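PDB 4AW7: GH86A beta-porphyranase from Bacteroides plebeius, which hydrolyses the sulfated red-algal polysaccharide porphyran at its beta-D-galactose-(1->4)-alpha-L-galactose-6-sulfate linkages, releasing mostly disaccharides. Local coordinates for residues A[499-513]-A[573-587]. Sequence-based numbering, arbitrary orientation.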
ATOM      1  N   GLU A 499       0.497 -13.438  22.676  1.00 11.20           N
ATOM      2  CA  GLU A 499       1.389 -13.040  23.766  0.50 10.95           C
ATOM      3  C   GLU A 499       0.926 -11.773  24.365  1.00 11.76           C
ATOM      4  O   GLU A 499       1.116 -10.690  23.804  1.00 14.44           O
ATOM      5  CB  GLU A 499       2.813 -12.812  23.316  0.50 11.27           C
ATOM      6  CG  GLU A 499       3.569 -14.038  23.119  0.50 11.31           C
ATOM      7  CD  GLU A 499       5.064 -13.784  23.184  0.50 11.54           C
ATOM      8  OE1 GLU A 499       5.547 -12.981  24.025  0.50 15.69           O
ATOM      9  OE2 GLU A 499       5.748 -14.435  22.384  0.50 13.56           O
ATOM     10  N   SER A 500       0.275 -11.859  25.511  1.00 11.87           N
ATOM     11  CA  SER A 500      -0.177 -10.679  26.221  1.00 12.38           C
ATOM     12  C   SER A 500       0.946 -10.123  27.080  1.00 11.16           C
ATOM     13  O   SER A 500       2.003 -10.708  27.176  1.00 11.36           O
ATOM     14  CB  SER A 500      -1.464 -10.914  26.959  1.00 14.29           C
ATOM     15  OG  SER A 500      -1.926  -9.700  27.503  1.00 20.94           O
ATOM     16  N   GLY A 501       0.715  -8.967  27.683  1.00 11.25           N
ATOM     17  CA  GLY A 501       1.727  -8.338  28.514  1.00 12.14           C
ATOM     18  C   GLY A 501       1.326  -6.934  28.826  1.00 11.86           C
ATOM     19  O   GLY A 501       0.132  -6.619  29.019  1.00 14.07           O
ATOM     20  N   SER A 502       2.328  -6.059  28.912  1.00 11.76           N
ATOM     21  CA  SER A 502       2.086  -4.653  29.147  1.00 12.17           C
ATOM     22  C   SER A 502       2.311  -3.887  27.852  1.00 10.53           C
ATOM     23  O   SER A 502       3.136  -4.311  27.038  1.00 11.88           O
ATOM     24  CB  SER A 502       3.010  -4.141  30.216  1.00 12.73           C
ATOM     25  OG  SER A 502       2.749  -4.817  31.423  1.00 15.26           O
ATOM     26  N   GLY A 503       1.592  -2.782  27.686  1.00 10.20           N
ATOM     27  CA  GLY A 503       1.641  -2.018  26.441  1.00 10.07           C
ATOM     28  C   GLY A 503       0.257  -1.550  26.055  1.00 10.42           C
ATOM     29  O   GLY A 503      -0.468  -0.979  26.871  1.00 12.14           O
ATOM     30  N   ARG A 504      -0.095  -1.789  24.796  1.00 10.08           N
ATOM     31  CA  ARG A 504      -1.341  -1.322  24.200  1.00  9.54           C
ATOM     32  C   ARG A 504      -1.964  -2.442  23.365  1.00  9.04           C
ATOM     33  O   ARG A 504      -1.308  -3.380  22.966  1.00  9.31           O
ATOM     34  CB  ARG A 504      -1.113  -0.125  23.317  1.00 10.32           C
ATOM     35  CG  ARG A 504      -0.513   1.040  24.041  1.00 12.07           C
ATOM     36  CD  ARG A 504      -0.360   2.260  23.147  1.00 13.84           C
ATOM     37  NE  ARG A 504       0.502   2.057  21.976  1.00 12.98           N
ATOM     38  CZ  ARG A 504       1.824   2.242  21.943  1.00 11.80           C
ATOM     39  NH1 ARG A 504       2.489   2.584  23.025  1.00 13.90           N
ATOM     40  NH2 ARG A 504       2.481   2.058  20.828  1.00 12.28           N
ATOM     41  N   ALA A 505      -3.264  -2.330  23.131  1.00  9.90           N
ATOM     42  CA  ALA A 505      -3.977  -3.270  22.276  1.00  9.49           C
ATOM     43  C   ALA A 505      -5.132  -2.578  21.613  1.00 10.09           C
ATOM     44  O   ALA A 505      -5.664  -1.575  22.108  1.00 11.15           O
ATOM     45  CB  ALA A 505      -4.457  -4.463  23.106  1.00 10.82           C
ATOM     46  N   SER A 506      -5.517  -3.143  20.472  1.00 11.22           N
ATOM     47  CA  SER A 506      -6.701  -2.666  19.769  1.00 11.68           C
ATOM     48  C   SER A 506      -7.294  -3.776  18.914  1.00 11.16           C
ATOM     49  O   SER A 506      -6.609  -4.718  18.523  1.00 12.38           O
ATOM     50  CB  SER A 506      -6.403  -1.481  18.900  1.00 12.86           C
ATOM     51  OG  SER A 506      -5.485  -1.845  17.920  1.00 16.88           O
ATOM     52  N   LEU A 507      -8.588  -3.625  18.637  1.00  9.40           N
ATOM     53  CA  LEU A 507      -9.284  -4.452  17.670  1.00  9.52           C
ATOM     54  C   LEU A 507      -9.413  -3.656  16.362  1.00  8.50           C
ATOM     55  O   LEU A 507      -9.870  -2.504  16.374  1.00  9.88           O
ATOM     56  CB  LEU A 507     -10.687  -4.774  18.201  1.00 10.74           C
ATOM     57  CG  LEU A 507     -11.641  -5.439  17.209  1.00 10.88           C
ATOM     58  CD1 LEU A 507     -11.223  -6.835  16.841  1.00 13.29           C
ATOM     59  CD2 LEU A 507     -13.054  -5.373  17.795  1.00 13.81           C
ATOM     60  N   ARG A 508      -9.004  -4.275  15.247  1.00  8.07           N
ATOM     61  CA  ARG A 508      -9.225  -3.701  13.911  1.00  8.40           C
ATOM     62  C   ARG A 508     -10.476  -4.382  13.379  1.00  8.38           C
ATOM     63  O   ARG A 508     -10.430  -5.531  12.916  1.00  8.59           O
ATOM     64  CB  ARG A 508      -8.041  -4.013  13.046  1.00  8.68           C
ATOM     65  CG  ARG A 508      -6.730  -3.433  13.532  1.00  9.30           C
ATOM     66  CD  ARG A 508      -5.563  -3.830  12.686  1.00  8.87           C
ATOM     67  NE  ARG A 508      -5.627  -3.392  11.290  1.00  8.21           N
ATOM     68  CZ  ARG A 508      -5.207  -2.239  10.835  1.00  9.07           C
ATOM     69  NH1 ARG A 508      -4.659  -1.345  11.613  1.00  9.96           N
ATOM     70  NH2 ARG A 508      -5.328  -2.017   9.528  1.00 10.24           N
ATOM     71  N   MET A 509     -11.610  -3.676  13.473  1.00  8.25           N
ATOM     72  CA  MET A 509     -12.913  -4.223  13.117  1.00  8.42           C
ATOM     73  C   MET A 509     -13.308  -3.683  11.752  1.00  8.42           C
ATOM     74  O   MET A 509     -13.585  -2.479  11.644  1.00  8.88           O
ATOM     75  CB  MET A 509     -13.927  -3.785  14.177  1.00  9.46           C
ATOM     76  CG  MET A 509     -15.348  -4.128  13.867  1.00 10.28           C
ATOM     77  SD  MET A 509     -16.576  -3.584  15.050  1.00 15.70           S
ATOM     78  CE  MET A 509     -16.476  -1.816  14.824  1.00 20.20           C
ATOM     79  N   SER A 510     -13.335  -4.550  10.748  1.00  8.28           N
ATOM     80  CA  SER A 510     -13.720  -4.130   9.401  1.00  8.14           C
ATOM     81  C   SER A 510     -15.132  -4.585   9.101  1.00  8.41           C
ATOM     82  O   SER A 510     -15.450  -5.772   9.296  1.00  9.65           O
ATOM     83  CB  SER A 510     -12.723  -4.611   8.347  1.00  8.94           C
ATOM     84  OG  SER A 510     -11.419  -4.041   8.503  1.00  8.65           O
ATOM     85  N   ILE A 511     -15.909  -3.620   8.593  1.00  8.40           N
ATOM     86  CA  ILE A 511     -17.319  -3.862   8.279  1.00  8.84           C
ATOM     87  C   ILE A 511     -17.640  -3.280   6.916  1.00  8.87           C
ATOM     88  O   ILE A 511     -17.112  -2.250   6.507  1.00  9.17           O
ATOM     89  CB  ILE A 511     -18.278  -3.307   9.359  1.00  9.46           C
ATOM     90  CG1 ILE A 511     -18.114  -1.810   9.526  1.00 10.36           C
ATOM     91  CG2 ILE A 511     -18.064  -4.048  10.690  1.00 11.21           C
ATOM     92  CD1 ILE A 511     -19.153  -1.152  10.501  1.00 12.81           C
ATOM     93  N   GLY A 512     -18.541  -3.972   6.211  1.00  9.21           N
ATOM     94  CA  GLY A 512     -19.184  -3.467   4.993  1.00  9.34           C
ATOM     95  C   GLY A 512     -20.677  -3.481   5.269  1.00 10.12           C
ATOM     96  O   GLY A 512     -21.268  -4.546   5.448  1.00 10.67           O
ATOM     97  N   ARG A 513     -21.276  -2.294   5.307  1.00 10.13           N
ATOM     98  CA  ARG A 513     -22.714  -2.189   5.612  1.00 11.07           C
ATOM     99  C   ARG A 513     -23.265  -0.991   4.855  1.00 11.15           C
ATOM    100  O   ARG A 513     -22.552  -0.047   4.544  1.00 10.96           O
ATOM    101  CB  ARG A 513     -22.963  -1.950   7.119  1.00 11.33           C
ATOM    102  CG  ARG A 513     -22.226  -2.869   8.091  1.00 11.71           C
ATOM    103  CD  ARG A 513     -22.774  -2.761   9.457  1.00 12.12           C
ATOM    104  NE  ARG A 513     -24.044  -3.504   9.548  1.00 13.11           N
ATOM    105  CZ  ARG A 513     -24.944  -3.398  10.533  1.00 12.80           C
ATOM    106  NH1 ARG A 513     -24.813  -2.485  11.464  1.00 12.73           N
ATOM    107  NH2 ARG A 513     -26.030  -4.161  10.501  1.00 13.72           N
ATOM    108  N   ASP A 573     -28.863  -3.738  14.555  1.00 18.02           N
ATOM    109  CA  ASP A 573     -29.564  -3.824  13.276  1.00 17.01           C
ATOM    110  C   ASP A 573     -28.969  -4.893  12.384  1.00 17.25           C
ATOM    111  O   ASP A 573     -27.847  -5.357  12.609  1.00 17.47           O
ATOM    112  CB  ASP A 573     -29.608  -2.439  12.615  1.00 16.27           C
ATOM    113  CG  ASP A 573     -28.228  -1.811  12.403  1.00 16.10           C
ATOM    114  OD1 ASP A 573     -27.228  -2.364  12.870  1.00 17.15           O
ATOM    115  OD2 ASP A 573     -28.163  -0.696  11.817  1.00 18.78           O
ATOM    116  N   GLY A 574     -29.703  -5.276  11.355  1.00 17.39           N
ATOM    117  CA  GLY A 574     -29.307  -6.317  10.432  1.00 16.61           C
ATOM    118  C   GLY A 574     -28.736  -5.768   9.136  1.00 16.16           C
ATOM    119  O   GLY A 574     -29.022  -4.629   8.754  1.00 16.37           O
ATOM    120  N   GLY A 575     -27.938  -6.621   8.489  1.00 15.14           N
ATOM    121  CA  GLY A 575     -27.438  -6.332   7.146  1.00 14.58           C
ATOM    122  C   GLY A 575     -25.952  -6.057   7.158  1.00 13.05           C
ATOM    123  O   GLY A 575     -25.375  -5.649   8.157  1.00 13.92           O
ATOM    124  N   GLY A 576     -25.361  -6.313   6.012  1.00 12.56           N
ATOM    125  CA  GLY A 576     -23.913  -6.139   5.868  1.00 11.68           C
ATOM    126  C   GLY A 576     -23.151  -7.289   6.496  1.00 11.85           C
ATOM    127  O   GLY A 576     -23.702  -8.322   6.876  1.00 12.18           O
ATOM    128  N   HIS A 577     -21.830  -7.126   6.531  1.00 11.46           N
ATOM    129  CA  HIS A 577     -20.931  -8.149   7.023  1.00 11.73           C
ATOM    130  C   HIS A 577     -19.840  -7.545   7.865  1.00 10.79           C
ATOM    131  O   HIS A 577     -19.410  -6.408   7.639  1.00 11.38           O
ATOM    132  CB  HIS A 577     -20.239  -8.881   5.876  1.00 12.01           C
ATOM    133  CG  HIS A 577     -21.120  -9.778   5.073  1.00 13.02           C
ATOM    134  ND1 HIS A 577     -21.976  -9.308   4.110  1.00 14.52           N
ATOM    135  CD2 HIS A 577     -21.179 -11.131   5.022  1.00 15.06           C
ATOM    136  CE1 HIS A 577     -22.618 -10.343   3.571  1.00 16.16           C
ATOM    137  NE2 HIS A 577     -22.132 -11.462   4.088  1.00 18.33           N
ATOM    138  N   VAL A 578     -19.376  -8.364   8.797  1.00 10.32           N
ATOM    139  CA  VAL A 578     -18.058  -8.124   9.407  1.00 10.20           C
ATOM    140  C   VAL A 578     -17.066  -8.833   8.477  1.00  9.81           C
ATOM    141  O   VAL A 578     -17.060 -10.046   8.349  1.00 11.08           O
ATOM    142  CB  VAL A 578     -17.958  -8.693  10.822  1.00 10.66           C
ATOM    143  CG1 VAL A 578     -16.557  -8.426  11.378  1.00 11.68           C
ATOM    144  CG2 VAL A 578     -19.020  -8.092  11.730  1.00 12.93           C
ATOM    145  N   SER A 579     -16.219  -8.061   7.786  1.00  9.73           N
ATOM    146  CA  SER A 579     -15.289  -8.652   6.808  1.00  9.09           C
ATOM    147  C   SER A 579     -14.064  -9.286   7.462  1.00  8.01           C
ATOM    148  O   SER A 579     -13.679 -10.381   7.101  1.00  8.74           O
ATOM    149  CB  SER A 579     -14.902  -7.611   5.759  1.00  8.64           C
ATOM    150  OG  SER A 579     -14.362  -6.460   6.383  1.00  8.62           O
ATOM    151  N   SER A 580     -13.501  -8.585   8.453  1.00  8.53           N
ATOM    152  CA  SER A 580     -12.329  -9.132   9.160  1.00  8.81           C
ATOM    153  C   SER A 580     -12.276  -8.550  10.562  1.00  8.22           C
ATOM    154  O   SER A 580     -12.727  -7.424  10.831  1.00  8.73           O
ATOM    155  CB  SER A 580     -11.020  -8.859   8.401  1.00  8.68           C
ATOM    156  OG  SER A 580     -10.760  -7.476   8.217  1.00  8.64           O
ATOM    157  N   MET A 581     -11.657  -9.351  11.436  1.00  9.04           N
ATOM    158  CA  MET A 581     -11.402  -8.998  12.840  1.00  9.04           C
ATOM    159  C   MET A 581      -9.975  -9.395  13.136  1.00  9.05           C
ATOM    160  O   MET A 581      -9.615 -10.551  13.050  1.00  9.70           O
ATOM    161  CB  MET A 581     -12.382  -9.741  13.758  1.00  9.34           C
ATOM    162  CG  MET A 581     -13.837  -9.321  13.570  1.00 10.90           C
ATOM    163  SD  MET A 581     -14.246  -7.781  14.387  1.00 12.71           S
ATOM    164  CE  MET A 581     -14.556  -8.400  16.048  1.00 14.32           C
ATOM    165  N   ILE A 582      -9.178  -8.385  13.498  1.00  8.98           N
ATOM    166  CA  ILE A 582      -7.742  -8.578  13.738  1.00  9.02           C
ATOM    167  C   ILE A 582      -7.408  -7.899  15.062  1.00  8.94           C
ATOM    168  O   ILE A 582      -7.799  -6.755  15.288  1.00 10.13           O
ATOM    169  CB  ILE A 582      -6.907  -7.959  12.595  1.00  9.09           C
ATOM    170  CG1 ILE A 582      -7.211  -8.677  11.277  1.00  9.87           C
ATOM    171  CG2 ILE A 582      -5.388  -8.018  12.903  1.00 11.03           C
ATOM    172  CD1 ILE A 582      -6.725  -7.965  10.024  1.00 10.56           C
ATOM    173  N   LEU A 583      -6.681  -8.602  15.947  1.00  9.14           N
ATOM    174  CA  LEU A 583      -6.213  -7.975  17.177  1.00  9.85           C
ATOM    175  C   LEU A 583      -4.782  -7.473  16.973  1.00  9.80           C
ATOM    176  O   LEU A 583      -3.927  -8.206  16.494  1.00 11.92           O
ATOM    177  CB  LEU A 583      -6.243  -8.936  18.375  1.00 11.75           C
ATOM    178  CG  LEU A 583      -7.621  -9.261  18.919  1.00 13.50           C
ATOM    179  CD1 LEU A 583      -7.533 -10.329  19.979  1.00 16.98           C
ATOM    180  CD2 LEU A 583      -8.270  -8.005  19.478  1.00 15.13           C
ATOM    181  N   GLN A 584      -4.538  -6.229  17.364  1.00  9.56           N
ATOM    182  CA  GLN A 584      -3.190  -5.650  17.334  1.00  9.71           C
ATOM    183  C   GLN A 584      -2.729  -5.502  18.783  1.00 10.01           C
ATOM    184  O   GLN A 584      -3.459  -4.950  19.599  1.00 12.23           O
ATOM    185  CB  GLN A 584      -3.164  -4.302  16.641  1.00 11.41           C
ATOM    186  CG  GLN A 584      -1.833  -3.626  16.896  1.00 13.94           C
ATOM    187  CD  GLN A 584      -1.632  -2.369  16.122  1.00 17.00           C
ATOM    188  OE1 GLN A 584      -1.504  -2.427  14.907  1.00 17.29           O
ATOM    189  NE2 GLN A 584      -1.525  -1.200  16.834  1.00 19.26           N
ATOM    190  N   VAL A 585      -1.560  -6.028  19.068  1.00  9.14           N
ATOM    191  CA  VAL A 585      -0.979  -5.974  20.417  1.00  8.99           C
ATOM    192  C   VAL A 585       0.413  -5.337  20.309  1.00  9.05           C
ATOM    193  O   VAL A 585       1.224  -5.770  19.501  1.00  9.72           O
ATOM    194  CB  VAL A 585      -0.881  -7.359  21.052  1.00  9.90           C
ATOM    195  CG1 VAL A 585      -0.354  -7.260  22.467  1.00 11.64           C
ATOM    196  CG2 VAL A 585      -2.237  -8.083  21.042  1.00 12.15           C
ATOM    197  N   GLU A 586       0.633  -4.298  21.095  1.00  8.90           N
ATOM    198  CA  GLU A 586       1.934  -3.683  21.170  0.50  8.78           C
ATOM    199  C   GLU A 586       2.466  -3.921  22.577  1.00  9.18           C
ATOM    200  O   GLU A 586       2.012  -3.327  23.553  1.00  9.70           O
ATOM    201  CB  GLU A 586       1.787  -2.239  20.835  0.50  9.31           C
ATOM    202  CG  GLU A 586       1.358  -2.009  19.400  0.50  8.17           C
ATOM    203  CD  GLU A 586       1.215  -0.538  19.142  0.50  9.09           C
ATOM    204  OE1 GLU A 586       0.282   0.079  19.691  0.50 12.02           O
ATOM    205  OE2 GLU A 586       2.084   0.029  18.464  0.50 10.40           O
ATOM    206  N   LYS A 587       3.414  -4.856  22.670  1.00  8.97           N
ATOM    207  CA  LYS A 587       3.826  -5.405  23.953  1.00  9.79           C
ATOM    208  C   LYS A 587       5.269  -5.025  24.266  1.00  9.20           C
ATOM    209  O   LYS A 587       6.171  -5.247  23.444  1.00  9.12           O
ATOM    210  CB  LYS A 587       3.752  -6.941  23.845  1.00 12.49           C
ATOM    211  CG  LYS A 587       4.216  -7.592  25.087  1.00 12.93           C
ATOM    212  CD  LYS A 587       4.061  -9.132  24.998  1.00 12.67           C
ATOM    213  CE  LYS A 587       4.902  -9.744  26.073  1.00 13.26           C
ATOM    214  NZ  LYS A 587       4.724 -11.204  26.128  1.00 12.62           N
TER
HETATM  215  O   HOH W   1      -2.628  -1.065  19.619  1.00 19.55           O
HETATM  216  O   HOH W   2      -9.853  -5.729  10.141  1.00  8.79           O
HETATM  217  O   HOH W   3      -4.011  -1.372  14.332  1.00 27.74           O
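Strands 503-513 and 577-587 run antiparallel, 155° between their directions, paired from Gly503 with Lys587 to Gly512 with His577. The register slips once, at a classic beta bulge where Ser579 and Ser580 both face Ser510: Ser580 O accepts from Ser510 N, and Ser579 N reaches Ser510 O at 2.8 Å from above the carbonyl plane. One face is apolar. Met581 bends at chi2 and chi3, which carries CE to both methyls of Leu507 (3.8 Å from CD1) and lays SD beside Met509 CG. Phe493 and Phe495 of strand 491-498 cover this face, consistent with a beta-sandwich whose two sheets pack here. The other face is mostly polar and turns partly to helix 245-262. There Arg508 meets Asp252 and Glu248, while a water links its NH1 to Gln584 OE1, weakly on the glutamine side. In one conformer of Glu586, Arg504 NE makes a bent salt bridge to OE1, 3.0 Å, from above the carboxylate plane; Asp374 and Arg30 extend this charge network. In the loop before strand 503-513, Ser500 O receives NZ of the extended Lys587 at 3.0 Å, as does Glu499 OE1, less certainly, in one of its conformers. At the far end Arg513, bent at chi3 (77°), holds the glycine-rich turn: NE and NH2 both grip Gly575 O, each at 2.9 Å and in the guanidinium plane, and NH1 reaches Asp573 OD1 at 2.8 Å. A leucine here would probably leave the Asp573 carboxylate without its charged mate and Gly575 O without either donor, freeing the turn to shift. The backbone O and N of Ser518 bind Arg513 NH1 and Asp573 OD2.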